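Local coordinates for acetyltransferase, GNAT family (Streptococcus agalactiae 2603V/R, PDB 2PC1), which probably transfers an acyl group, such as acetyl from acetyl-CoA, to an acceptor that is not identified, as a member of the GNAT acetyltransferase family, at residues I30-R41 / G57-I68; V75-A86 / F123-F132. All coordinates share one frame; numbering follows the deposited sequence. Where two conformers were deposited one is given.

Interaction 1. Residues I30-R41 / G57-I68. With SO4 (sulfate ion), chain B.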
loop_
_atom_site.group_PDB
_atom_site.type_symbol
_atom_site.label_atom_id
_atom_site.label_comp_id
_atom_site.label_asym_id
_atom_site.label_seq_id
_atom_site.Cartn_x
_atom_site.Cartn_y
_atom_site.Cartn_z
ATOM N N ILE A 30 -8.835 3.951 14.519
ATOM C CA ILE A 30 -8.813 2.533 14.267
ATOM C C ILE A 30 -10.137 2.001 13.676
ATOM O O ILE A 30 -10.101 1.228 12.717
ATOM C CB ILE A 30 -8.370 1.724 15.544
ATOM C CG1 ILE A 30 -8.331 0.220 15.266
ATOM C CG2 ILE A 30 -9.293 1.968 16.745
ATOM C CD1 ILE A 30 -7.314 -0.182 14.234
ATOM N N ASP A 31 -11.290 2.423 14.189
ATOM C CA ASP A 31 -12.548 1.880 13.687
ATOM C C ASP A 31 -12.825 2.353 12.281
ATOM O O ASP A 31 -13.311 1.583 11.446
ATOM C CB ASP A 31 -13.714 2.242 14.606
ATOM C CG ASP A 31 -13.636 1.555 15.947
ATOM O OD1 ASP A 31 -12.972 0.513 16.053
ATOM O OD2 ASP A 31 -14.222 2.087 16.906
ATOM N N GLN A 32 -12.536 3.611 11.976
ATOM C CA GLN A 32 -12.700 4.133 10.660
ATOM C C GLN A 32 -11.810 3.380 9.679
ATOM O O GLN A 32 -12.199 3.110 8.560
ATOM C CB GLN A 32 -12.372 5.627 10.598
ATOM C CG GLN A 32 -13.341 6.535 11.288
ATOM C CD GLN A 32 -12.717 7.903 11.478
ATOM O OE1 GLN A 32 -12.648 8.706 10.551
ATOM N NE2 GLN A 32 -12.210 8.152 12.675
ATOM N N ILE A 33 -10.566 3.111 10.068
ATOM C CA ILE A 33 -9.668 2.376 9.197
ATOM C C ILE A 33 -10.235 0.976 8.984
ATOM O O ILE A 33 -10.222 0.476 7.878
ATOM C CB ILE A 33 -8.238 2.340 9.775
ATOM C CG1 ILE A 33 -7.648 3.762 9.802
ATOM C CG2 ILE A 33 -7.364 1.370 8.979
ATOM C CD1 ILE A 33 -6.412 3.904 10.667
HETATM N N MSE A 34 -10.744 0.356 10.042
HETATM C CA MSE A 34 -11.225 -1.013 9.886
HETATM C C MSE A 34 -12.432 -1.075 8.978
HETATM O O MSE A 34 -12.607 -2.048 8.235
HETATM C CB MSE A 34 -11.521 -1.647 11.237
HETATM C CG MSE A 34 -10.289 -2.031 12.062
HETATM SE SE MSE A 34 -8.797 -2.745 11.066
HETATM C CE MSE A 34 -9.244 -4.000 10.489
ATOM N N LEU A 35 -13.282 -0.056 9.026
ATOM C CA LEU A 35 -14.417 -0.003 8.090
ATOM C C LEU A 35 -13.908 0.006 6.674
ATOM O O LEU A 35 -14.431 -0.716 5.805
ATOM C CB LEU A 35 -15.283 1.240 8.340
ATOM C CG LEU A 35 -16.104 1.197 9.616
ATOM C CD1 LEU A 35 -16.599 2.593 10.042
ATOM C CD2 LEU A 35 -17.286 0.234 9.484
ATOM N N LEU A 36 -12.873 0.798 6.397
ATOM C CA LEU A 36 -12.301 0.907 5.082
ATOM C C LEU A 36 -11.668 -0.399 4.684
ATOM O O LEU A 36 -11.879 -0.876 3.581
ATOM C CB LEU A 36 -11.256 2.048 5.045
ATOM C CG LEU A 36 -10.383 2.193 3.799
ATOM C CD1 LEU A 36 -11.203 2.266 2.507
ATOM C CD2 LEU A 36 -9.495 3.433 3.929
ATOM N N ILE A 37 -10.910 -1.008 5.585
ATOM C CA ILE A 37 -10.270 -2.305 5.313
ATOM C C ILE A 37 -11.314 -3.356 4.947
ATOM O O ILE A 37 -11.116 -4.139 4.018
ATOM C CB ILE A 37 -9.452 -2.801 6.538
ATOM C CG1 ILE A 37 -8.177 -1.955 6.735
ATOM C CG2 ILE A 37 -9.053 -4.261 6.409
ATOM C CD1 ILE A 37 -7.091 -2.152 5.659
ATOM N N GLU A 38 -12.409 -3.403 5.693
ATOM C CA GLU A 38 -13.436 -4.413 5.418
ATOM C C GLU A 38 -14.099 -4.144 4.089
ATOM O O GLU A 38 -14.439 -5.088 3.372
ATOM C CB GLU A 38 -14.451 -4.519 6.561
ATOM C CG GLU A 38 -13.857 -5.032 7.845
ATOM C CD GLU A 38 -13.257 -6.428 7.737
ATOM O OE1 GLU A 38 -13.665 -7.209 6.850
ATOM O OE2 GLU A 38 -12.368 -6.708 8.571
ATOM N N GLU A 39 -14.313 -2.877 3.743
ATOM C CA GLU A 39 -14.875 -2.544 2.431
ATOM C C GLU A 39 -13.942 -3.042 1.338
ATOM O O GLU A 39 -14.365 -3.695 0.362
ATOM C CB GLU A 39 -15.181 -1.037 2.314
ATOM C CG GLU A 39 -16.383 -0.562 3.171
ATOM C CD GLU A 39 -16.474 0.973 3.284
ATOM O OE1 GLU A 39 -15.815 1.674 2.484
ATOM O OE2 GLU A 39 -17.183 1.469 4.193
ATOM N N ALA A 40 -12.662 -2.758 1.503
ATOM C CA ALA A 40 -11.690 -3.186 0.546
ATOM C C ALA A 40 -11.591 -4.707 0.437
ATOM O O ALA A 40 -11.472 -5.263 -0.661
ATOM C CB ALA A 40 -10.327 -2.569 0.861
ATOM N N ARG A 41 -11.647 -5.384 1.579
ATOM C CA ARG A 41 -11.593 -6.825 1.607
ATOM C C ARG A 41 -12.760 -7.399 0.789
ATOM O O ARG A 41 -12.575 -8.386 0.061
ATOM C CB ARG A 41 -11.649 -7.341 3.050
ATOM C CG ARG A 41 -11.356 -8.821 3.180
ATOM C CD ARG A 41 -11.719 -9.377 4.550
ATOM N NE ARG A 41 -11.357 -8.537 5.688
ATOM C CZ ARG A 41 -10.157 -8.476 6.261
ATOM N NH1 ARG A 41 -9.129 -9.163 5.774
ATOM N NH2 ARG A 41 -9.971 -7.698 7.324
ATOM N N GLY A 57 -7.595 -13.477 9.105
ATOM C CA GLY A 57 -8.238 -12.158 9.070
ATOM C C GLY A 57 -7.331 -11.019 8.616
ATOM O O GLY A 57 -7.728 -9.854 8.670
ATOM N N TYR A 58 -6.118 -11.339 8.182
ATOM C CA TYR A 58 -5.173 -10.320 7.775
ATOM C C TYR A 58 -5.734 -9.492 6.619
ATOM O O TYR A 58 -6.249 -10.063 5.670
ATOM C CB TYR A 58 -3.859 -10.948 7.306
ATOM C CG TYR A 58 -2.920 -9.943 6.709
ATOM C CD1 TYR A 58 -2.061 -9.213 7.526
ATOM C CD2 TYR A 58 -2.918 -9.660 5.335
ATOM C CE1 TYR A 58 -1.232 -8.273 7.003
ATOM C CE2 TYR A 58 -2.083 -8.722 4.797
ATOM C CZ TYR A 58 -1.225 -8.024 5.639
ATOM O OH TYR A 58 -0.393 -7.105 5.092
ATOM N N PRO A 59 -5.625 -8.154 6.696
ATOM C CA PRO A 59 -5.174 -7.356 7.828
ATOM C C PRO A 59 -6.300 -7.200 8.832
ATOM O O PRO A 59 -7.410 -6.797 8.464
ATOM C CB PRO A 59 -4.810 -6.014 7.192
ATOM C CG PRO A 59 -5.237 -6.082 5.791
ATOM C CD PRO A 59 -5.949 -7.305 5.537
ATOM N N ASN A 60 -6.040 -7.523 10.091
ATOM C CA ASN A 60 -7.057 -7.404 11.119
ATOM C C ASN A 60 -6.773 -6.211 12.035
ATOM O O ASN A 60 -5.821 -5.467 11.834
ATOM C CB ASN A 60 -7.193 -8.706 11.905
ATOM C CG ASN A 60 -5.914 -9.133 12.569
ATOM O OD1 ASN A 60 -5.147 -8.310 13.071
ATOM N ND2 ASN A 60 -5.679 -10.453 12.591
ATOM N N ARG A 61 -7.617 -6.021 13.040
ATOM C CA ARG A 61 -7.523 -4.863 13.912
ATOM C C ARG A 61 -6.143 -4.806 14.566
ATOM O O ARG A 61 -5.545 -3.755 14.685
ATOM C CB ARG A 61 -8.634 -4.941 14.966
ATOM C CG ARG A 61 -8.659 -3.841 16.026
ATOM C CD ARG A 61 -9.940 -3.936 16.863
ATOM N NE ARG A 61 -11.095 -3.588 16.037
ATOM C CZ ARG A 61 -11.680 -2.389 15.988
ATOM N NH1 ARG A 61 -11.256 -1.396 16.755
ATOM N NH2 ARG A 61 -12.693 -2.189 15.158
ATOM N N ASN A 62 -5.657 -5.960 15.007
ATOM C CA ASN A 62 -4.325 -6.008 15.602
ATOM C C ASN A 62 -3.217 -5.629 14.634
ATOM O O ASN A 62 -2.226 -4.998 15.023
ATOM C CB ASN A 62 -4.032 -7.382 16.203
ATOM C CG ASN A 62 -4.885 -7.682 17.429
ATOM O OD1 ASN A 62 -5.344 -6.783 18.140
ATOM N ND2 ASN A 62 -5.114 -8.964 17.669
ATOM N N ASP A 63 -3.341 -6.033 13.376
ATOM C CA ASP A 63 -2.375 -5.614 12.370
ATOM C C ASP A 63 -2.344 -4.091 12.245
ATOM O O ASP A 63 -1.279 -3.479 12.185
ATOM C CB ASP A 63 -2.677 -6.211 11.004
ATOM C CG ASP A 63 -2.524 -7.721 10.974
ATOM O OD1 ASP A 63 -1.428 -8.200 11.353
ATOM O OD2 ASP A 63 -3.477 -8.437 10.586
ATOM N N ILE A 64 -3.514 -3.474 12.204
ATOM C CA ILE A 64 -3.583 -2.031 12.048
ATOM C C ILE A 64 -3.122 -1.300 13.304
ATOM O O ILE A 64 -2.402 -0.292 13.227
ATOM C CB ILE A 64 -4.992 -1.606 11.632
ATOM C CG1 ILE A 64 -5.383 -2.263 10.301
ATOM C CG2 ILE A 64 -5.088 -0.095 11.518
ATOM C CD1 ILE A 64 -4.357 -2.193 9.218
ATOM N N ILE A 65 -3.482 -1.792 14.493
ATOM C CA ILE A 65 -2.982 -1.175 15.723
ATOM C C ILE A 65 -1.450 -1.244 15.746
ATOM O O ILE A 65 -0.795 -0.284 16.110
ATOM C CB ILE A 65 -3.592 -1.817 16.992
ATOM C CG1 ILE A 65 -5.068 -1.423 17.112
ATOM C CG2 ILE A 65 -2.819 -1.376 18.255
ATOM C CD1 ILE A 65 -5.867 -2.189 18.159
ATOM N N ASP A 66 -0.903 -2.389 15.324
ATOM C CA ASP A 66 0.547 -2.524 15.244
ATOM C C ASP A 66 1.152 -1.485 14.287
ATOM O O ASP A 66 2.164 -0.871 14.586
ATOM C CB ASP A 66 0.981 -3.951 14.884
ATOM C CG ASP A 66 0.883 -4.920 16.068
ATOM O OD1 ASP A 66 0.698 -4.461 17.211
ATOM O OD2 ASP A 66 1.037 -6.142 15.847
ATOM N N ASP A 67 0.504 -1.255 13.146
ATOM C CA ASP A 67 0.936 -0.209 12.225
ATOM C C ASP A 67 0.946 1.169 12.863
ATOM O O ASP A 67 1.844 1.938 12.651
ATOM C CB ASP A 67 0.033 -0.158 10.967
ATOM C CG ASP A 67 0.297 -1.258 9.982
ATOM O OD1 ASP A 67 1.327 -1.956 10.062
ATOM O OD2 ASP A 67 -0.557 -1.418 9.077
ATOM N N ILE A 68 -0.062 1.473 13.670
ATOM C CA ILE A 68 -0.111 2.746 14.365
ATOM C C ILE A 68 0.968 2.827 15.452
ATOM O O ILE A 68 1.653 3.849 15.562
ATOM C CB ILE A 68 -1.532 3.013 14.931
ATOM C CG1 ILE A 68 -2.539 3.143 13.780
ATOM C CG2 ILE A 68 -1.540 4.302 15.773
ATOM C CD1 ILE A 68 -3.997 3.166 14.216
HETATM S S SO4 B . -0.659 -6.570 1.544
HETATM O O1 SO4 B . -1.573 -5.705 2.249
HETATM O O2 SO4 B . 0.102 -5.766 0.593
HETATM O O3 SO4 B . 0.248 -7.250 2.448
HETATM O O4 SO4 B . -1.457 -7.542 0.801
#
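The paired helices near the start of the GNAT fold show how an apolar seam can be closed by an arginine at each end. Helix 30-41 and helix 61-68 run at 128° to each other, and Ile64 fills the middle of the seam. Ile64 CG2 touches Ile30 CD1 at 3.5 Å and also meets Ile33 CG2, while Ile64 CG1 lies 3.5 Å from SE of the selenomethionine Met34, where the two side chains lie alongside and point opposite ways. Ile30 has CG1 trans to its backbone N (chi1 -179°), and this carries CD1 across to Ile64. At one end, in the conformer described here, Arg61 grips Asp31 end-on: NH1 at 2.7 Å and NH2 at 2.9 Å both donate to OD1, which lies in the guanidinium plane, although the carboxylate is turned well out of it. Met34 CG rests over a face of that guanidinium, nearer its border than its centre. At the other end Arg41 turns at chi3 and holds Glu38 side-on through NE and NH2, one oxygen each, so that the guanidinium is fixed against its own helix. Arg41 NH2 also donates to Pro59 O at 2.9 Å, from above the carbonyl plane, and NH1 makes weak bonds to Tyr58 O, part of the cis peptide before Pro59, and Gly57 O. Helix 61-68 then starts with a capping box, Asp63 N to Asn60 OD1 at 2.9 Å and Asn60 N to Asp63 OD2 at 2.8 Å. Tyr58 OH donates to a sulfate, probably from the crystallisation liquor, also bound by Arg116 main-chain N and the Gln51 and Trp52 side chains. Behind the seam, Ile33 and Ile64 pack on Tyr85 of strand 81-91, Ile37 on Ala118 of strand 111-119, and Ile68 on Ala73 of strand 73-78.

Interaction 2. Residues V75-A86 / F123-F132. With SO4 (sulfate ion), chain C.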
loop_
_atom_site.group_PDB
_atom_site.type_symbol
_atom_site.label_atom_id
_atom_site.label_comp_id
_atom_site.label_asym_id
_atom_site.label_seq_id
_atom_site.Cartn_x
_atom_site.Cartn_y
_atom_site.Cartn_z
ATOM N N VAL A 75 -2.878 7.784 6.552
ATOM C CA VAL A 75 -4.225 7.921 5.986
ATOM C C VAL A 75 -4.313 9.109 5.057
ATOM O O VAL A 75 -3.520 10.063 5.156
ATOM C CB VAL A 75 -5.308 8.036 7.088
ATOM C CG1 VAL A 75 -5.415 6.723 7.828
ATOM C CG2 VAL A 75 -5.013 9.192 8.064
ATOM N N GLY A 76 -5.292 9.055 4.174
ATOM C CA GLY A 76 -5.624 10.191 3.321
ATOM C C GLY A 76 -7.048 10.613 3.636
ATOM O O GLY A 76 -7.959 9.778 3.683
ATOM N N ILE A 77 -7.237 11.905 3.830
ATOM C CA ILE A 77 -8.505 12.490 4.219
ATOM C C ILE A 77 -8.971 13.338 3.041
ATOM O O ILE A 77 -8.244 14.222 2.572
ATOM C CB ILE A 77 -8.352 13.386 5.479
ATOM C CG1 ILE A 77 -7.574 12.692 6.594
ATOM C CG2 ILE A 77 -9.714 13.899 5.987
ATOM C CD1 ILE A 77 -8.127 11.386 7.029
ATOM N N GLU A 78 -10.175 13.039 2.559
ATOM C CA GLU A 78 -10.779 13.690 1.396
ATOM C C GLU A 78 -12.138 14.201 1.865
ATOM O O GLU A 78 -12.939 13.437 2.399
ATOM C CB GLU A 78 -10.940 12.680 0.260
ATOM C CG GLU A 78 -11.557 13.230 -1.049
ATOM C CD GLU A 78 -10.569 14.012 -1.902
ATOM O OE1 GLU A 78 -9.426 14.252 -1.453
ATOM O OE2 GLU A 78 -10.946 14.375 -3.041
ATOM N N ASP A 79 -12.371 15.507 1.706
ATOM C CA ASP A 79 -13.617 16.137 2.146
ATOM C C ASP A 79 -13.936 15.819 3.616
ATOM O O ASP A 79 -15.079 15.525 3.973
ATOM C CB ASP A 79 -14.772 15.706 1.236
ATOM C CG ASP A 79 -14.499 15.977 -0.252
ATOM O OD1 ASP A 79 -13.604 16.795 -0.592
ATOM O OD2 ASP A 79 -15.196 15.363 -1.091
ATOM N N GLY A 80 -12.917 15.843 4.466
ATOM C CA GLY A 80 -13.101 15.592 5.896
ATOM C C GLY A 80 -13.325 14.139 6.302
ATOM O O GLY A 80 -13.578 13.860 7.469
HETATM N N MSE A 81 -13.212 13.219 5.345
HETATM C CA MSE A 81 -13.497 11.802 5.567
HETATM C C MSE A 81 -12.237 10.967 5.370
HETATM O O MSE A 81 -11.465 11.223 4.464
HETATM C CB MSE A 81 -14.575 11.337 4.587
HETATM C CG MSE A 81 -15.699 12.353 4.382
HETATM SE SE MSE A 81 -17.460 11.687 4.841
HETATM C CE MSE A 81 -17.029 11.057 6.536
ATOM N N LEU A 82 -12.057 9.951 6.211
ATOM C CA LEU A 82 -10.927 9.035 6.076
ATOM C C LEU A 82 -11.193 8.145 4.881
ATOM O O LEU A 82 -12.084 7.293 4.926
ATOM C CB LEU A 82 -10.723 8.223 7.374
ATOM C CG LEU A 82 -9.305 7.658 7.553
ATOM C CD1 LEU A 82 -8.976 7.426 9.047
ATOM C CD2 LEU A 82 -9.136 6.391 6.736
ATOM N N ALA A 83 -10.427 8.349 3.806
ATOM C CA ALA A 83 -10.680 7.744 2.518
ATOM C C ALA A 83 -9.693 6.655 2.096
ATOM O O ALA A 83 -9.995 5.807 1.257
ATOM C CB ALA A 83 -10.695 8.825 1.473
ATOM N N THR A 84 -8.460 6.721 2.586
ATOM C CA THR A 84 -7.421 5.807 2.170
ATOM C C THR A 84 -6.550 5.484 3.378
ATOM O O THR A 84 -6.437 6.258 4.308
ATOM C CB THR A 84 -6.522 6.396 1.077
ATOM O OG1 THR A 84 -5.867 7.579 1.568
ATOM C CG2 THR A 84 -7.310 6.770 -0.181
ATOM N N TYR A 85 -5.885 4.350 3.280
ATOM C CA TYR A 85 -4.953 3.856 4.288
ATOM C C TYR A 85 -3.797 3.169 3.618
ATOM O O TYR A 85 -3.994 2.483 2.599
ATOM C CB TYR A 85 -5.662 2.850 5.203
ATOM C CG TYR A 85 -4.730 2.264 6.236
ATOM C CD1 TYR A 85 -4.522 2.928 7.407
ATOM C CD2 TYR A 85 -4.060 1.064 6.026
ATOM C CE1 TYR A 85 -3.666 2.420 8.366
ATOM C CE2 TYR A 85 -3.203 0.551 6.972
ATOM C CZ TYR A 85 -2.998 1.241 8.117
ATOM O OH TYR A 85 -2.140 0.759 9.105
ATOM N N ALA A 86 -2.605 3.299 4.176
ATOM C CA ALA A 86 -1.488 2.431 3.823
ATOM C C ALA A 86 -0.522 2.383 4.966
ATOM O O ALA A 86 -0.428 3.328 5.748
ATOM C CB ALA A 86 -0.777 2.913 2.620
ATOM N N PHE A 123 -15.168 6.677 -2.488
ATOM C CA PHE A 123 -14.358 7.581 -3.288
ATOM C C PHE A 123 -13.663 6.750 -4.403
ATOM O O PHE A 123 -12.471 6.492 -4.332
ATOM C CB PHE A 123 -13.299 8.234 -2.400
ATOM C CG PHE A 123 -13.841 9.129 -1.311
ATOM C CD1 PHE A 123 -14.061 10.474 -1.557
ATOM C CD2 PHE A 123 -14.049 8.649 -0.028
ATOM C CE1 PHE A 123 -14.513 11.315 -0.556
ATOM C CE2 PHE A 123 -14.495 9.483 0.983
ATOM C CZ PHE A 123 -14.731 10.822 0.715
ATOM N N ARG A 124 -14.408 6.397 -5.457
ATOM C CA ARG A 124 -14.157 5.163 -6.253
ATOM C C ARG A 124 -13.067 5.067 -7.335
ATOM O O ARG A 124 -12.348 4.068 -7.377
ATOM C CB ARG A 124 -15.473 4.714 -6.902
ATOM N N GLY A 125 -12.943 6.065 -8.209
ATOM C CA GLY A 125 -12.269 5.872 -9.505
ATOM C C GLY A 125 -10.760 5.680 -9.650
ATOM O O GLY A 125 -10.255 5.870 -10.757
ATOM N N ARG A 126 -10.052 5.279 -8.581
ATOM C CA ARG A 126 -8.554 5.219 -8.515
ATOM C C ARG A 126 -7.895 6.574 -8.436
ATOM O O ARG A 126 -6.677 6.648 -8.182
ATOM C CB ARG A 126 -7.907 4.591 -9.737
ATOM C CG ARG A 126 -8.036 3.143 -9.902
ATOM C CD ARG A 126 -7.000 2.753 -10.931
ATOM N NE ARG A 126 -7.372 1.500 -11.539
ATOM C CZ ARG A 126 -8.235 1.379 -12.541
ATOM N NH1 ARG A 126 -8.836 2.441 -13.094
ATOM N NH2 ARG A 126 -8.528 0.182 -12.960
ATOM N N GLY A 127 -8.661 7.612 -8.795
ATOM C CA GLY A 127 -8.270 8.985 -8.610
ATOM C C GLY A 127 -7.685 9.124 -7.226
ATOM O O GLY A 127 -6.552 9.552 -7.087
ATOM N N LEU A 128 -8.429 8.707 -6.199
ATOM C CA LEU A 128 -7.916 8.862 -4.835
ATOM C C LEU A 128 -6.694 8.025 -4.552
ATOM O O LEU A 128 -5.800 8.476 -3.840
ATOM C CB LEU A 128 -8.980 8.546 -3.777
ATOM C CG LEU A 128 -9.551 9.823 -3.149
ATOM C CD1 LEU A 128 -10.381 10.609 -4.153
ATOM C CD2 LEU A 128 -10.334 9.488 -1.902
ATOM N N ALA A 129 -6.618 6.810 -5.085
ATOM C CA ALA A 129 -5.428 5.983 -4.810
ATOM C C ALA A 129 -4.170 6.595 -5.348
ATOM O O ALA A 129 -3.159 6.657 -4.662
ATOM C CB ALA A 129 -5.589 4.550 -5.405
ATOM N N GLN A 130 -4.206 7.054 -6.585
ATOM C CA GLN A 130 -3.052 7.658 -7.178
ATOM C C GLN A 130 -2.653 8.904 -6.418
ATOM O O GLN A 130 -1.475 9.144 -6.196
ATOM C CB GLN A 130 -3.296 7.987 -8.651
ATOM C CG GLN A 130 -3.298 6.753 -9.541
ATOM C CD GLN A 130 -3.317 7.084 -11.038
ATOM O OE1 GLN A 130 -2.520 7.894 -11.517
ATOM N NE2 GLN A 130 -4.202 6.422 -11.771
ATOM N N THR A 131 -3.632 9.718 -6.024
ATOM C CA THR A 131 -3.340 10.926 -5.310
ATOM C C THR A 131 -2.661 10.610 -3.968
ATOM O O THR A 131 -1.652 11.189 -3.618
ATOM C CB THR A 131 -4.619 11.725 -5.073
ATOM O OG1 THR A 131 -5.158 12.098 -6.350
ATOM C CG2 THR A 131 -4.358 12.978 -4.238
ATOM N N PHE A 132 -3.216 9.654 -3.237
ATOM C CA PHE A 132 -2.682 9.260 -1.931
ATOM C C PHE A 132 -1.280 8.734 -2.054
ATOM O O PHE A 132 -0.363 9.206 -1.370
ATOM C CB PHE A 132 -3.616 8.237 -1.303
ATOM C CG PHE A 132 -3.167 7.669 0.013
ATOM C CD1 PHE A 132 -2.798 8.489 1.054
ATOM C CD2 PHE A 132 -3.159 6.315 0.201
ATOM C CE1 PHE A 132 -2.455 7.948 2.300
ATOM C CE2 PHE A 132 -2.811 5.769 1.421
ATOM C CZ PHE A 132 -2.451 6.598 2.470
HETATM S S SO4 C . -6.871 5.517 -14.445
HETATM O O1 SO4 C . -8.066 5.451 -15.290
HETATM O O2 SO4 C . -5.655 5.488 -15.242
HETATM O O3 SO4 C . -6.915 6.741 -13.627
HETATM O O4 SO4 C . -6.900 4.340 -13.561
#
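Phe132 takes Thr84 on one ring face and has Ala86 N in the ring plane at its edge. Thr84 OG1 sits 3.0 Å above that plane, over the centre, and Thr84 CB makes a CH-pi contact, 3.8 Å from the Phe132 centroid. With chi1 of 61°, OG1 lies between the backbone N and the carbonyl carbon, the rotation that hangs it over the ring. The second aromatic, Phe123, has Glu78 CB over one face, with Met81 CB and Asp79 OD2 at its edge; the Glu78 carboxylate stands almost perpendicular to the ring. Between the two rings Leu128 pushes CD2 to 3.5 Å from Ala83 CB, a tight fit, and touches Glu78 CB as well.

A classic beta bulge helps explain the pattern. Ala83 and Thr84 both lie across from Gly76, whose O accepts from the N of each, and both direct their side chains at the helix. The hairpin of strands 75-78 and 81-86, joined by a type I' turn, thereby meets helix 127-132 with successive residues. Ala86 CB continues the surface, 3.7 Å from Phe132 CE2. No hydrogen bond joins the two segments, so the union of sheet and helix rests on shape and on dispersion, with a hydroxyl over a ring face and the aliphatic part of Glu78 serving as apolar surface.

Interactions 1 and 2, with centres about 15 Å apart, illustrate how a central sheet carries helices on both faces. Strand 81-86 is shared: its Ala83, Thr84 and Ala86 side chains meet helix 127-132, whereas Tyr85 points the other way, with CD1 3.6 Å from Ile33 CG2 and OH 2.7 Å from Asp67 OD2, probably a hydrogen bond. Leu36 CD2 also reaches Ala83 O at 3.6 Å. Asp67 is further salt-bridged to Arg116, whose main-chain N binds the sulfate held by Tyr58. Segment 123-132 holds Gly125 and Gly127 of a turn that, as in relatives, probably receives the acetyl-CoA pyrophosphate; Arg126 there binds the second sulfate weakly, alongside Lys162 and His158.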